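Local coordinates for protein bacterial fluorinating enzyme homolog (Thermus thermophilus, PDB 2CW5) that hydrolyses S-adenosyl-L-methionine to adenosine and L-methionine, works as a homotrimer and has no chlorinase or fluorinase activity, at residues C[105-113]-C[151-160]; C[191-202]-C[246-255]. All coordinates share one frame; numbering follows the deposited sequence.

Contact 1 of 2, residues C[105-113]-C[151-160]; sequences PRRAFLLEP and PEGLGPEVPV
F109 lays one face of its ring against the 3-10 segment 151-153: the carbonyl carbon of P151 sits over the ring centre, and P151 CB is 3.4 Å from F109 CE2. With its CG anti to the carbonyl carbon (chi1 -62°), the ring is swung to where E157 also meets it, E157 CB lying 3.5 Å from F109 CE1; the carboxylate of E157 is turned only 12° from the ring plane. R107 bends at chi3, and F109 CZ lies above one face of the R107 guanidinium, toward its rim. The R107 charge lies near E152 and E157 without forming a salt bridge, R107 NH1 being 4.2 Å from E152 OE1. Were F109 an alanine, P151 and E157 CB would probably lose the ring they pack on, with a gap between them.

The backbones run antiparallel. L110 N donates to P156 O (2.8 Å) almost straight, at 179°, and E112 N bonds to L154 O at 2.9 Å. One water accepts from A108 N and donates to E157 OE2 and V158 O, linking the segments.

At this edge of the N-terminal domain's mixed sheet, strand 107-110 lies between 157-158 and strand 79-83, where R106 and R107 form a classic beta bulge opposite L83; just past the strand, the L111 side chain packs on V137, F138 and A141 of helix 133-147.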
ATOM      1  N   PRO C 105     -14.530  20.535 -17.380  1.00 27.12           N
ATOM      2  CA  PRO C 105     -15.260  19.585 -18.222  1.00 28.65           C
ATOM      3  C   PRO C 105     -16.269  20.237 -19.159  1.00 29.53           C
ATOM      4  O   PRO C 105     -16.850  21.279 -18.848  1.00 28.35           O
ATOM      5  CB  PRO C 105     -15.917  18.655 -17.203  1.00 28.19           C
ATOM      6  CG  PRO C 105     -16.123  19.538 -16.024  1.00 29.57           C
ATOM      7  CD  PRO C 105     -14.827  20.314 -15.954  1.00 26.98           C
ATOM      8  N   ARG C 106     -16.460  19.611 -20.314  1.00 31.35           N
ATOM      9  CA  ARG C 106     -17.397  20.098 -21.318  1.00 33.51           C
ATOM     10  C   ARG C 106     -18.712  19.329 -21.206  1.00 32.64           C
ATOM     11  O   ARG C 106     -19.782  19.872 -21.478  1.00 33.55           O
ATOM     12  CB  ARG C 106     -16.801  19.912 -22.714  1.00 36.93           C
ATOM     13  CG  ARG C 106     -15.516  20.691 -22.950  1.00 43.58           C
ATOM     14  CD  ARG C 106     -15.792  22.162 -23.231  1.00 48.31           C
ATOM     15  NE  ARG C 106     -16.436  22.347 -24.530  1.00 52.81           N
ATOM     16  CZ  ARG C 106     -16.762  23.528 -25.048  1.00 54.78           C
ATOM     17  NH1 ARG C 106     -16.506  24.645 -24.377  1.00 56.21           N
ATOM     18  NH2 ARG C 106     -17.343  23.592 -26.240  1.00 55.05           N
ATOM     19  N   ARG C 107     -18.625  18.064 -20.803  1.00 30.93           N
ATOM     20  CA  ARG C 107     -19.808  17.220 -20.646  1.00 29.83           C
ATOM     21  C   ARG C 107     -19.720  16.349 -19.397  1.00 29.18           C
ATOM     22  O   ARG C 107     -18.630  15.987 -18.963  1.00 27.70           O
ATOM     23  CB  ARG C 107     -19.991  16.318 -21.873  1.00 30.75           C
ATOM     24  CG  ARG C 107     -20.365  17.063 -23.142  1.00 33.34           C
ATOM     25  CD  ARG C 107     -20.819  16.098 -24.223  1.00 35.83           C
ATOM     26  NE  ARG C 107     -19.744  15.222 -24.672  1.00 36.60           N
ATOM     27  CZ  ARG C 107     -19.933  14.142 -25.425  1.00 38.68           C
ATOM     28  NH1 ARG C 107     -21.158  13.808 -25.808  1.00 36.87           N
ATOM     29  NH2 ARG C 107     -18.900  13.397 -25.794  1.00 37.61           N
ATOM     30  N   ALA C 108     -20.875  16.021 -18.822  1.00 28.44           N
ATOM     31  CA  ALA C 108     -20.940  15.182 -17.628  1.00 27.26           C
ATOM     32  C   ALA C 108     -22.073  14.180 -17.806  1.00 28.97           C
ATOM     33  O   ALA C 108     -23.053  14.463 -18.501  1.00 27.95           O
ATOM     34  CB  ALA C 108     -21.185  16.036 -16.394  1.00 27.01           C
ATOM     35  N   PHE C 109     -21.940  13.016 -17.174  1.00 29.10           N
ATOM     36  CA  PHE C 109     -22.940  11.957 -17.284  1.00 30.99           C
ATOM     37  C   PHE C 109     -23.189  11.244 -15.960  1.00 32.32           C
ATOM     38  O   PHE C 109     -22.272  11.069 -15.157  1.00 31.67           O
ATOM     39  CB  PHE C 109     -22.479  10.917 -18.308  1.00 31.75           C
ATOM     40  CG  PHE C 109     -22.311  11.455 -19.698  1.00 32.74           C
ATOM     41  CD1 PHE C 109     -23.350  11.379 -20.618  1.00 34.67           C
ATOM     42  CD2 PHE C 109     -21.114  12.045 -20.088  1.00 32.88           C
ATOM     43  CE1 PHE C 109     -23.199  11.881 -21.908  1.00 33.51           C
ATOM     44  CE2 PHE C 109     -20.953  12.551 -21.370  1.00 32.46           C
ATOM     45  CZ  PHE C 109     -21.997  12.469 -22.283  1.00 33.00           C
ATOM     46  N   LEU C 110     -24.435  10.833 -15.739  1.00 32.94           N
ATOM     47  CA  LEU C 110     -24.794  10.093 -14.534  1.00 32.84           C
ATOM     48  C   LEU C 110     -24.340   8.661 -14.789  1.00 31.59           C
ATOM     49  O   LEU C 110     -24.519   8.146 -15.890  1.00 31.23           O
ATOM     50  CB  LEU C 110     -26.310  10.119 -14.315  1.00 34.68           C
ATOM     51  CG  LEU C 110     -26.833  10.936 -13.134  1.00 38.26           C
ATOM     52  CD1 LEU C 110     -26.349  10.318 -11.826  1.00 36.84           C
ATOM     53  CD2 LEU C 110     -26.363  12.376 -13.261  1.00 37.81           C
ATOM     54  N   LEU C 111     -23.751   8.016 -13.787  1.00 30.55           N
ATOM     55  CA  LEU C 111     -23.280   6.649 -13.974  1.00 31.81           C
ATOM     56  C   LEU C 111     -24.315   5.597 -13.587  1.00 33.97           C
ATOM     57  O   LEU C 111     -24.721   5.508 -12.430  1.00 34.19           O
ATOM     58  CB  LEU C 111     -21.990   6.413 -13.181  1.00 28.63           C
ATOM     59  CG  LEU C 111     -20.793   7.313 -13.509  1.00 27.08           C
ATOM     60  CD1 LEU C 111     -19.569   6.814 -12.755  1.00 22.19           C
ATOM     61  CD2 LEU C 111     -20.529   7.306 -15.004  1.00 28.11           C
ATOM     62  N   GLU C 112     -24.741   4.810 -14.573  1.00 37.38           N
ATOM     63  CA  GLU C 112     -25.712   3.742 -14.352  1.00 39.48           C
ATOM     64  C   GLU C 112     -25.292   2.497 -15.144  1.00 40.71           C
ATOM     65  O   GLU C 112     -26.114   1.859 -15.798  1.00 40.22           O
ATOM     66  CB  GLU C 112     -27.109   4.192 -14.794  1.00 41.21           C
ATOM     67  CG  GLU C 112     -27.507   5.565 -14.273  1.00 44.45           C
ATOM     68  CD  GLU C 112     -28.981   5.876 -14.478  1.00 45.57           C
ATOM     69  OE1 GLU C 112     -29.480   5.718 -15.612  1.00 46.77           O
ATOM     70  OE2 GLU C 112     -29.637   6.288 -13.498  1.00 46.86           O
ATOM     71  N   PRO C 113     -24.000   2.133 -15.082  1.00 40.90           N
ATOM     72  CA  PRO C 113     -23.510   0.960 -15.812  1.00 41.70           C
ATOM     73  C   PRO C 113     -23.992  -0.353 -15.199  1.00 42.50           C
ATOM     74  O   PRO C 113     -24.473  -0.382 -14.064  1.00 41.41           O
ATOM     75  CB  PRO C 113     -21.998   1.111 -15.709  1.00 41.32           C
ATOM     76  CG  PRO C 113     -21.843   1.641 -14.313  1.00 39.25           C
ATOM     77  CD  PRO C 113     -22.928   2.708 -14.247  1.00 40.17           C
ATOM     78  N   PRO C 151     -19.404   7.992 -23.971  1.00 39.07           N
ATOM     79  CA  PRO C 151     -19.838   8.367 -22.624  1.00 39.40           C
ATOM     80  C   PRO C 151     -21.346   8.251 -22.407  1.00 39.43           C
ATOM     81  O   PRO C 151     -21.791   7.859 -21.328  1.00 38.86           O
ATOM     82  CB  PRO C 151     -19.325   9.801 -22.483  1.00 38.82           C
ATOM     83  CG  PRO C 151     -19.342  10.305 -23.888  1.00 39.59           C
ATOM     84  CD  PRO C 151     -18.777   9.137 -24.656  1.00 39.76           C
ATOM     85  N   GLU C 152     -22.130   8.584 -23.430  1.00 40.32           N
ATOM     86  CA  GLU C 152     -23.583   8.500 -23.318  1.00 41.06           C
ATOM     87  C   GLU C 152     -24.027   7.074 -23.007  1.00 40.11           C
ATOM     88  O   GLU C 152     -25.169   6.843 -22.610  1.00 39.20           O
ATOM     89  CB  GLU C 152     -24.263   8.985 -24.606  1.00 45.26           C
ATOM     90  CG  GLU C 152     -23.714   8.382 -25.887  1.00 48.03           C
ATOM     91  CD  GLU C 152     -22.685   9.272 -26.555  1.00 51.64           C
ATOM     92  OE1 GLU C 152     -21.683   9.625 -25.898  1.00 54.13           O
ATOM     93  OE2 GLU C 152     -22.877   9.621 -27.742  1.00 54.11           O
ATOM     94  N   GLY C 153     -23.121   6.119 -23.188  1.00 38.74           N
ATOM     95  CA  GLY C 153     -23.447   4.737 -22.896  1.00 36.40           C
ATOM     96  C   GLY C 153     -23.405   4.453 -21.403  1.00 35.87           C
ATOM     97  O   GLY C 153     -23.785   3.374 -20.960  1.00 36.04           O
ATOM     98  N   LEU C 154     -22.949   5.431 -20.624  1.00 35.27           N
ATOM     99  CA  LEU C 154     -22.844   5.284 -19.173  1.00 34.73           C
ATOM    100  C   LEU C 154     -24.143   5.562 -18.433  1.00 34.50           C
ATOM    101  O   LEU C 154     -24.466   4.890 -17.452  1.00 35.28           O
ATOM    102  CB  LEU C 154     -21.767   6.221 -18.633  1.00 34.27           C
ATOM    103  CG  LEU C 154     -20.335   5.961 -19.092  1.00 35.00           C
ATOM    104  CD1 LEU C 154     -19.445   7.128 -18.671  1.00 35.41           C
ATOM    105  CD2 LEU C 154     -19.845   4.652 -18.482  1.00 35.05           C
ATOM    106  N   GLY C 155     -24.875   6.568 -18.899  1.00 34.41           N
ATOM    107  CA  GLY C 155     -26.126   6.944 -18.270  1.00 33.66           C
ATOM    108  C   GLY C 155     -26.602   8.265 -18.844  1.00 33.95           C
ATOM    109  O   GLY C 155     -26.033   8.739 -19.825  1.00 33.92           O
ATOM    110  N   PRO C 156     -27.630   8.893 -18.255  1.00 34.35           N
ATOM    111  CA  PRO C 156     -28.137  10.171 -18.761  1.00 35.58           C
ATOM    112  C   PRO C 156     -27.145  11.328 -18.632  1.00 35.81           C
ATOM    113  O   PRO C 156     -26.433  11.446 -17.632  1.00 34.18           O
ATOM    114  CB  PRO C 156     -29.394  10.389 -17.926  1.00 35.75           C
ATOM    115  CG  PRO C 156     -29.025   9.771 -16.618  1.00 36.28           C
ATOM    116  CD  PRO C 156     -28.368   8.478 -17.049  1.00 35.61           C
ATOM    117  N   GLU C 157     -27.098  12.180 -19.649  1.00 36.62           N
ATOM    118  CA  GLU C 157     -26.202  13.328 -19.626  1.00 38.06           C
ATOM    119  C   GLU C 157     -26.790  14.446 -18.776  1.00 39.05           C
ATOM    120  O   GLU C 157     -28.001  14.681 -18.791  1.00 39.09           O
ATOM    121  CB  GLU C 157     -25.946  13.836 -21.049  1.00 39.73           C
ATOM    122  CG  GLU C 157     -25.200  15.165 -21.119  1.00 40.86           C
ATOM    123  CD  GLU C 157     -24.754  15.514 -22.532  1.00 43.36           C
ATOM    124  OE1 GLU C 157     -25.543  15.297 -23.477  1.00 42.61           O
ATOM    125  OE2 GLU C 157     -23.621  16.018 -22.694  1.00 42.90           O
ATOM    126  N   VAL C 158     -25.931  15.124 -18.024  1.00 38.05           N
ATOM    127  CA  VAL C 158     -26.361  16.228 -17.180  1.00 37.98           C
ATOM    128  C   VAL C 158     -25.501  17.453 -17.464  1.00 37.70           C
ATOM    129  O   VAL C 158     -24.366  17.332 -17.924  1.00 37.01           O
ATOM    130  CB  VAL C 158     -26.255  15.868 -15.684  1.00 38.45           C
ATOM    131  CG1 VAL C 158     -27.159  14.687 -15.374  1.00 38.84           C
ATOM    132  CG2 VAL C 158     -24.809  15.553 -15.320  1.00 37.45           C
ATOM    133  N   PRO C 159     -26.038  18.655 -17.195  1.00 38.78           N
ATOM    134  CA  PRO C 159     -25.328  19.921 -17.419  1.00 38.24           C
ATOM    135  C   PRO C 159     -24.096  20.035 -16.531  1.00 37.07           C
ATOM    136  O   PRO C 159     -24.181  19.799 -15.327  1.00 38.08           O
ATOM    137  CB  PRO C 159     -26.378  20.973 -17.062  1.00 38.66           C
ATOM    138  CG  PRO C 159     -27.684  20.267 -17.313  1.00 39.91           C
ATOM    139  CD  PRO C 159     -27.413  18.909 -16.732  1.00 38.80           C
ATOM    140  N   VAL C 160     -22.954  20.393 -17.114  1.00 35.50           N
ATOM    141  CA  VAL C 160     -21.733  20.531 -16.325  1.00 34.70           C
ATOM    142  C   VAL C 160     -21.901  21.579 -15.238  1.00 35.54           C
ATOM    143  O   VAL C 160     -21.229  21.528 -14.204  1.00 33.77           O
ATOM    144  CB  VAL C 160     -20.511  20.925 -17.193  1.00 34.73           C
ATOM    145  CG1 VAL C 160     -20.098  19.758 -18.064  1.00 32.74           C
ATOM    146  CG2 VAL C 160     -20.839  22.141 -18.044  1.00 33.67           C
TER
HETATM  147  O   HOH W   1     -23.003  17.522 -20.300  1.00 31.58           O

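Contact 2 of 2, residues C[191-202]-C[246-255]; sequences LLRAPVGGFVEV and LKEGMPVRLL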
ATOM      1  N   LEU C 191      -2.373  30.174  -1.703  1.00 21.11           N
ATOM      2  CA  LEU C 191      -1.602  31.288  -2.256  1.00 23.21           C
ATOM      3  C   LEU C 191      -0.732  30.871  -3.439  1.00 23.85           C
ATOM      4  O   LEU C 191      -0.042  29.855  -3.383  1.00 23.78           O
ATOM      5  CB  LEU C 191      -0.723  31.915  -1.171  1.00 23.68           C
ATOM      6  CG  LEU C 191      -1.469  32.680  -0.080  1.00 24.45           C
ATOM      7  CD1 LEU C 191      -0.473  33.215   0.935  1.00 26.70           C
ATOM      8  CD2 LEU C 191      -2.257  33.827  -0.709  1.00 25.96           C
ATOM      9  N   LEU C 192      -0.763  31.671  -4.502  1.00 25.05           N
ATOM     10  CA  LEU C 192       0.015  31.387  -5.708  1.00 27.69           C
ATOM     11  C   LEU C 192       1.392  32.041  -5.730  1.00 30.59           C
ATOM     12  O   LEU C 192       2.212  31.743  -6.599  1.00 31.69           O
ATOM     13  CB  LEU C 192      -0.772  31.822  -6.944  1.00 24.32           C
ATOM     14  CG  LEU C 192      -2.010  30.963  -7.197  1.00 25.64           C
ATOM     15  CD1 LEU C 192      -2.912  31.642  -8.218  1.00 26.46           C
ATOM     16  CD2 LEU C 192      -1.572  29.575  -7.673  1.00 23.25           C
ATOM     17  N   ARG C 193       1.656  32.939  -4.790  1.00 32.78           N
ATOM     18  CA  ARG C 193       2.963  33.569  -4.775  1.00 36.93           C
ATOM     19  C   ARG C 193       3.617  33.520  -3.401  1.00 37.90           C
ATOM     20  O   ARG C 193       2.941  33.498  -2.370  1.00 38.02           O
ATOM     21  CB  ARG C 193       2.876  35.015  -5.273  1.00 38.79           C
ATOM     22  CG  ARG C 193       2.523  36.040  -4.221  1.00 44.88           C
ATOM     23  CD  ARG C 193       3.046  37.406  -4.639  1.00 47.59           C
ATOM     24  NE  ARG C 193       2.980  38.380  -3.554  1.00 50.19           N
ATOM     25  CZ  ARG C 193       3.537  39.586  -3.600  1.00 51.46           C
ATOM     26  NH1 ARG C 193       4.206  39.967  -4.682  1.00 52.18           N
ATOM     27  NH2 ARG C 193       3.429  40.410  -2.565  1.00 51.54           N
ATOM     28  N   ALA C 194       4.943  33.486  -3.403  1.00 38.46           N
ATOM     29  CA  ALA C 194       5.723  33.440  -2.176  1.00 40.54           C
ATOM     30  C   ALA C 194       6.881  34.416  -2.346  1.00 41.83           C
ATOM     31  O   ALA C 194       7.981  34.025  -2.729  1.00 40.47           O
ATOM     32  CB  ALA C 194       6.248  32.025  -1.944  1.00 42.62           C
ATOM     33  N   PRO C 195       6.640  35.702  -2.051  1.00 43.87           N
ATOM     34  CA  PRO C 195       7.638  36.770  -2.168  1.00 45.59           C
ATOM     35  C   PRO C 195       8.960  36.503  -1.458  1.00 46.29           C
ATOM     36  O   PRO C 195       8.995  36.172  -0.273  1.00 45.91           O
ATOM     37  CB  PRO C 195       6.903  37.987  -1.607  1.00 45.87           C
ATOM     38  CG  PRO C 195       5.994  37.385  -0.587  1.00 46.50           C
ATOM     39  CD  PRO C 195       5.450  36.184  -1.326  1.00 45.10           C
ATOM     40  N   VAL C 196      10.047  36.650  -2.208  1.00 48.49           N
ATOM     41  CA  VAL C 196      11.392  36.444  -1.687  1.00 49.64           C
ATOM     42  C   VAL C 196      11.680  37.397  -0.528  1.00 49.04           C
ATOM     43  O   VAL C 196      11.440  38.601  -0.627  1.00 48.84           O
ATOM     44  CB  VAL C 196      12.452  36.667  -2.792  1.00 50.82           C
ATOM     45  CG1 VAL C 196      12.357  35.562  -3.833  1.00 51.38           C
ATOM     46  CG2 VAL C 196      12.238  38.024  -3.454  1.00 50.44           C
ATOM     47  N   GLY C 197      12.183  36.844   0.571  1.00 49.47           N
ATOM     48  CA  GLY C 197      12.500  37.655   1.734  1.00 49.22           C
ATOM     49  C   GLY C 197      11.288  38.151   2.501  1.00 49.05           C
ATOM     50  O   GLY C 197      11.429  38.813   3.530  1.00 50.08           O
ATOM     51  N   GLY C 198      10.095  37.833   2.005  1.00 48.62           N
ATOM     52  CA  GLY C 198       8.878  38.266   2.669  1.00 47.13           C
ATOM     53  C   GLY C 198       8.481  37.380   3.838  1.00 45.98           C
ATOM     54  O   GLY C 198       9.227  36.483   4.234  1.00 45.72           O
ATOM     55  N   PHE C 199       7.299  37.635   4.390  1.00 44.45           N
ATOM     56  CA  PHE C 199       6.787  36.869   5.522  1.00 42.97           C
ATOM     57  C   PHE C 199       5.323  36.499   5.310  1.00 40.99           C
ATOM     58  O   PHE C 199       4.554  37.259   4.724  1.00 40.01           O
ATOM     59  CB  PHE C 199       6.907  37.684   6.812  1.00 45.27           C
ATOM     60  CG  PHE C 199       8.314  37.840   7.309  1.00 48.11           C
ATOM     61  CD1 PHE C 199       8.966  36.783   7.935  1.00 48.93           C
ATOM     62  CD2 PHE C 199       8.991  39.046   7.153  1.00 49.44           C
ATOM     63  CE1 PHE C 199      10.272  36.925   8.400  1.00 50.80           C
ATOM     64  CE2 PHE C 199      10.295  39.196   7.613  1.00 49.96           C
ATOM     65  CZ  PHE C 199      10.937  38.134   8.238  1.00 50.52           C
ATOM     66  N   VAL C 200       4.945  35.322   5.788  1.00 37.99           N
ATOM     67  CA  VAL C 200       3.570  34.871   5.666  1.00 37.95           C
ATOM     68  C   VAL C 200       3.042  34.643   7.079  1.00 36.61           C
ATOM     69  O   VAL C 200       3.721  34.052   7.919  1.00 36.71           O
ATOM     70  CB  VAL C 200       3.479  33.568   4.827  1.00 38.68           C
ATOM     71  CG1 VAL C 200       4.209  32.430   5.523  1.00 38.43           C
ATOM     72  CG2 VAL C 200       2.033  33.212   4.586  1.00 40.43           C
ATOM     73  N   GLU C 201       1.842  35.141   7.348  1.00 34.06           N
ATOM     74  CA  GLU C 201       1.247  34.995   8.662  1.00 33.24           C
ATOM     75  C   GLU C 201       0.147  33.943   8.677  1.00 31.71           C
ATOM     76  O   GLU C 201      -0.806  34.007   7.898  1.00 29.38           O
ATOM     77  CB  GLU C 201       0.694  36.340   9.137  1.00 35.09           C
ATOM     78  CG  GLU C 201       0.025  36.287  10.500  1.00 40.29           C
ATOM     79  CD  GLU C 201      -0.357  37.660  11.014  1.00 43.16           C
ATOM     80  OE1 GLU C 201       0.557  38.467  11.303  1.00 45.68           O
ATOM     81  OE2 GLU C 201      -1.571  37.934  11.126  1.00 43.96           O
ATOM     82  N   VAL C 202       0.297  32.969   9.566  1.00 30.84           N
ATOM     83  CA  VAL C 202      -0.678  31.897   9.713  1.00 31.55           C
ATOM     84  C   VAL C 202      -0.651  31.374  11.149  1.00 31.81           C
ATOM     85  O   VAL C 202       0.419  31.188  11.728  1.00 31.90           O
ATOM     86  CB  VAL C 202      -0.384  30.733   8.732  1.00 32.04           C
ATOM     87  CG1 VAL C 202       1.005  30.173   8.978  1.00 31.54           C
ATOM     88  CG2 VAL C 202      -1.435  29.636   8.888  1.00 31.65           C
ATOM     89  N   LEU C 246      -1.633  23.913  13.170  1.00 33.95           N
ATOM     90  CA  LEU C 246      -2.408  24.400  12.031  1.00 32.62           C
ATOM     91  C   LEU C 246      -3.625  23.540  11.717  1.00 31.33           C
ATOM     92  O   LEU C 246      -3.681  22.361  12.068  1.00 30.26           O
ATOM     93  CB  LEU C 246      -1.520  24.480  10.787  1.00 31.48           C
ATOM     94  CG  LEU C 246      -0.237  25.302  10.932  1.00 32.89           C
ATOM     95  CD1 LEU C 246       0.541  25.272   9.626  1.00 33.79           C
ATOM     96  CD2 LEU C 246      -0.581  26.732  11.319  1.00 34.24           C
ATOM     97  N   LYS C 247      -4.599  24.147  11.048  1.00 29.97           N
ATOM     98  CA  LYS C 247      -5.817  23.455  10.652  1.00 30.41           C
ATOM     99  C   LYS C 247      -6.298  23.979   9.301  1.00 29.04           C
ATOM    100  O   LYS C 247      -6.060  25.138   8.959  1.00 27.33           O
ATOM    101  CB  LYS C 247      -6.908  23.648  11.710  1.00 32.70           C
ATOM    102  CG  LYS C 247      -6.601  22.956  13.030  1.00 36.69           C
ATOM    103  CD  LYS C 247      -7.822  22.891  13.934  1.00 41.81           C
ATOM    104  CE  LYS C 247      -7.569  21.985  15.137  1.00 42.87           C
ATOM    105  NZ  LYS C 247      -6.463  22.485  16.003  1.00 43.74           N
ATOM    106  N   GLU C 248      -6.959  23.121   8.531  1.00 28.57           N
ATOM    107  CA  GLU C 248      -7.475  23.517   7.225  1.00 27.92           C
ATOM    108  C   GLU C 248      -8.460  24.669   7.373  1.00 27.82           C
ATOM    109  O   GLU C 248      -9.230  24.722   8.340  1.00 23.01           O
ATOM    110  CB  GLU C 248      -8.173  22.337   6.540  1.00 31.24           C
ATOM    111  CG  GLU C 248      -7.248  21.177   6.214  1.00 34.90           C
ATOM    112  CD  GLU C 248      -7.226  20.111   7.298  1.00 39.28           C
ATOM    113  OE1 GLU C 248      -7.267  20.465   8.501  1.00 40.49           O
ATOM    114  OE2 GLU C 248      -7.158  18.915   6.941  1.00 37.63           O
ATOM    115  N   GLY C 249      -8.429  25.590   6.411  1.00 25.97           N
ATOM    116  CA  GLY C 249      -9.326  26.732   6.441  1.00 26.07           C
ATOM    117  C   GLY C 249      -8.728  27.927   7.150  1.00 26.82           C
ATOM    118  O   GLY C 249      -9.203  29.051   7.003  1.00 26.75           O
HETATM  119  N   MSE C 250      -7.676  27.687   7.922  1.00 25.33           N
HETATM  120  CA  MSE C 250      -7.017  28.752   8.654  1.00 26.98           C
HETATM  121  C   MSE C 250      -6.509  29.794   7.661  1.00 27.35           C
HETATM  122  O   MSE C 250      -5.875  29.456   6.663  1.00 27.26           O
HETATM  123  CB  MSE C 250      -5.858  28.166   9.452  1.00 29.81           C
HETATM  124  CG  MSE C 250      -5.436  28.959  10.656  1.00 34.35           C
HETATM  125 SE   MSE C 250      -4.226  27.890  11.723  1.00 37.22          SE
HETATM  126  CE  MSE C 250      -5.529  26.803  12.642  1.00 36.25           C
ATOM    127  N   PRO C 251      -6.793  31.078   7.916  1.00 27.65           N
ATOM    128  CA  PRO C 251      -6.315  32.093   6.976  1.00 28.02           C
ATOM    129  C   PRO C 251      -4.796  32.246   6.929  1.00 28.91           C
ATOM    130  O   PRO C 251      -4.094  32.041   7.925  1.00 26.45           O
ATOM    131  CB  PRO C 251      -7.030  33.366   7.436  1.00 29.94           C
ATOM    132  CG  PRO C 251      -7.268  33.125   8.895  1.00 31.26           C
ATOM    133  CD  PRO C 251      -7.674  31.672   8.937  1.00 27.43           C
ATOM    134  N   VAL C 252      -4.309  32.580   5.739  1.00 26.88           N
ATOM    135  CA  VAL C 252      -2.892  32.787   5.482  1.00 29.28           C
ATOM    136  C   VAL C 252      -2.809  34.159   4.830  1.00 31.05           C
ATOM    137  O   VAL C 252      -3.522  34.436   3.866  1.00 29.89           O
ATOM    138  CB  VAL C 252      -2.344  31.712   4.521  1.00 29.14           C
ATOM    139  CG1 VAL C 252      -0.875  31.968   4.231  1.00 30.46           C
ATOM    140  CG2 VAL C 252      -2.525  30.327   5.140  1.00 28.18           C
ATOM    141  N   ARG C 253      -1.947  35.019   5.358  1.00 31.76           N
ATOM    142  CA  ARG C 253      -1.821  36.372   4.834  1.00 34.51           C
ATOM    143  C   ARG C 253      -0.384  36.797   4.549  1.00 35.87           C
ATOM    144  O   ARG C 253       0.484  36.705   5.414  1.00 33.91           O
ATOM    145  CB  ARG C 253      -2.478  37.339   5.828  1.00 36.53           C
ATOM    146  CG  ARG C 253      -2.146  38.810   5.659  1.00 41.01           C
ATOM    147  CD  ARG C 253      -2.981  39.635   6.632  1.00 44.79           C
ATOM    148  NE  ARG C 253      -3.026  39.005   7.950  1.00 49.32           N
ATOM    149  CZ  ARG C 253      -3.851  39.361   8.932  1.00 51.89           C
ATOM    150  NH1 ARG C 253      -4.713  40.355   8.758  1.00 53.24           N
ATOM    151  NH2 ARG C 253      -3.821  38.710  10.088  1.00 52.63           N
ATOM    152  N   LEU C 254      -0.136  37.257   3.326  1.00 37.51           N
ATOM    153  CA  LEU C 254       1.195  37.718   2.954  1.00 40.20           C
ATOM    154  C   LEU C 254       1.412  39.103   3.551  1.00 41.28           C
ATOM    155  O   LEU C 254       0.643  40.028   3.298  1.00 41.12           O
ATOM    156  CB  LEU C 254       1.341  37.771   1.432  1.00 40.67           C
ATOM    157  CG  LEU C 254       1.433  36.406   0.739  1.00 41.50           C
ATOM    158  CD1 LEU C 254       1.457  36.594  -0.771  1.00 43.50           C
ATOM    159  CD2 LEU C 254       2.687  35.678   1.211  1.00 41.49           C
ATOM    160  N   LEU C 255       2.460  39.233   4.356  1.00 43.74           N
ATOM    161  CA  LEU C 255       2.775  40.498   5.003  1.00 47.18           C
ATOM    162  C   LEU C 255       3.611  41.378   4.081  1.00 48.67           C
ATOM    163  O   LEU C 255       4.761  41.692   4.452  1.00 49.61           O
ATOM    164  CB  LEU C 255       3.529  40.238   6.309  1.00 47.52           C
ATOM    165  CG  LEU C 255       2.803  39.354   7.324  1.00 48.79           C
ATOM    166  CD1 LEU C 255       3.761  38.952   8.431  1.00 48.92           C
ATOM    167  CD2 LEU C 255       1.597  40.092   7.884  1.00 49.21           C
ATOM    168  OXT LEU C 255       3.106  41.736   2.995  1.00 51.51           O
TER
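E201 and R253 both start with CG anti to the backbone N (chi1 179° and 165°), which sends their side chains out side by side from the same face of the sheet. E201 stays extended, whereas R253 bends at chi3 and brings NH2 to 2.6 Å from E201 OE2. This is a salt bridge, but its hydrogen bond is weak because the N-H points well off the line. The carboxylate oxygen lies near the guanidinium plane, at its edge, while the two planes stand 84° apart. L255 crosses the same glutamate obliquely, its CD2 3.9 Å from E201 OE1.

The other face is mostly aliphatic, with the R193 guanidinium at its margin. L254, with CG anti to its carbonyl carbon, meets L191 tip to tip, L191 CD1 being 3.7 Å from L254 CG. The two methyls of L254 then divide their partners: CD1 is 3.6 Å from R193 NE, at the guanidinium edge and near its plane, and CD2 is 3.8 Å from P195 CD. Farther along this face, V202 CG2 packs against L246 CD2 at 3.9 Å, the two side chains crossing at about a right angle.

Main-chain bonds fix the register. E201 and R253 form an antiparallel hydrogen-bonded pair, with E201 N to R253 O at 2.8 Å and the return bond from R253 N to E201 O; beyond them L255 N donates to F199 O. Strand 199-202 stands between 205-208 and the C-terminal strand 251-254, whose other neighbour is 175-181. The arrangement is an antiparallel strand pair with V200, V202, V252 and L254 on a mostly aliphatic face and the E201-R253 salt bridge on the other, within the C-terminal domain of the SAM hydrolase / SAM-dependent halogenase family.

Overall arrangement
Contact 1 and contact 2 share no strand: their centres are 39 Å apart, on opposite sides of the chain's centre, and their nearest atoms are about 18 Å apart. Contact 1 joins the last two strands of the mixed sheet in the N-terminal domain, whereas contact 2 pairs two strands of the antiparallel sheet in the C-terminal domain. Both are partly buried. In contact 1 an aromatic ring does the central packing, and the nearby charges stop short of a salt bridge; in contact 2 aliphatic side chains fill the buried face and a salt bridge lies on the other. Neither is touched by another chain of the trimer.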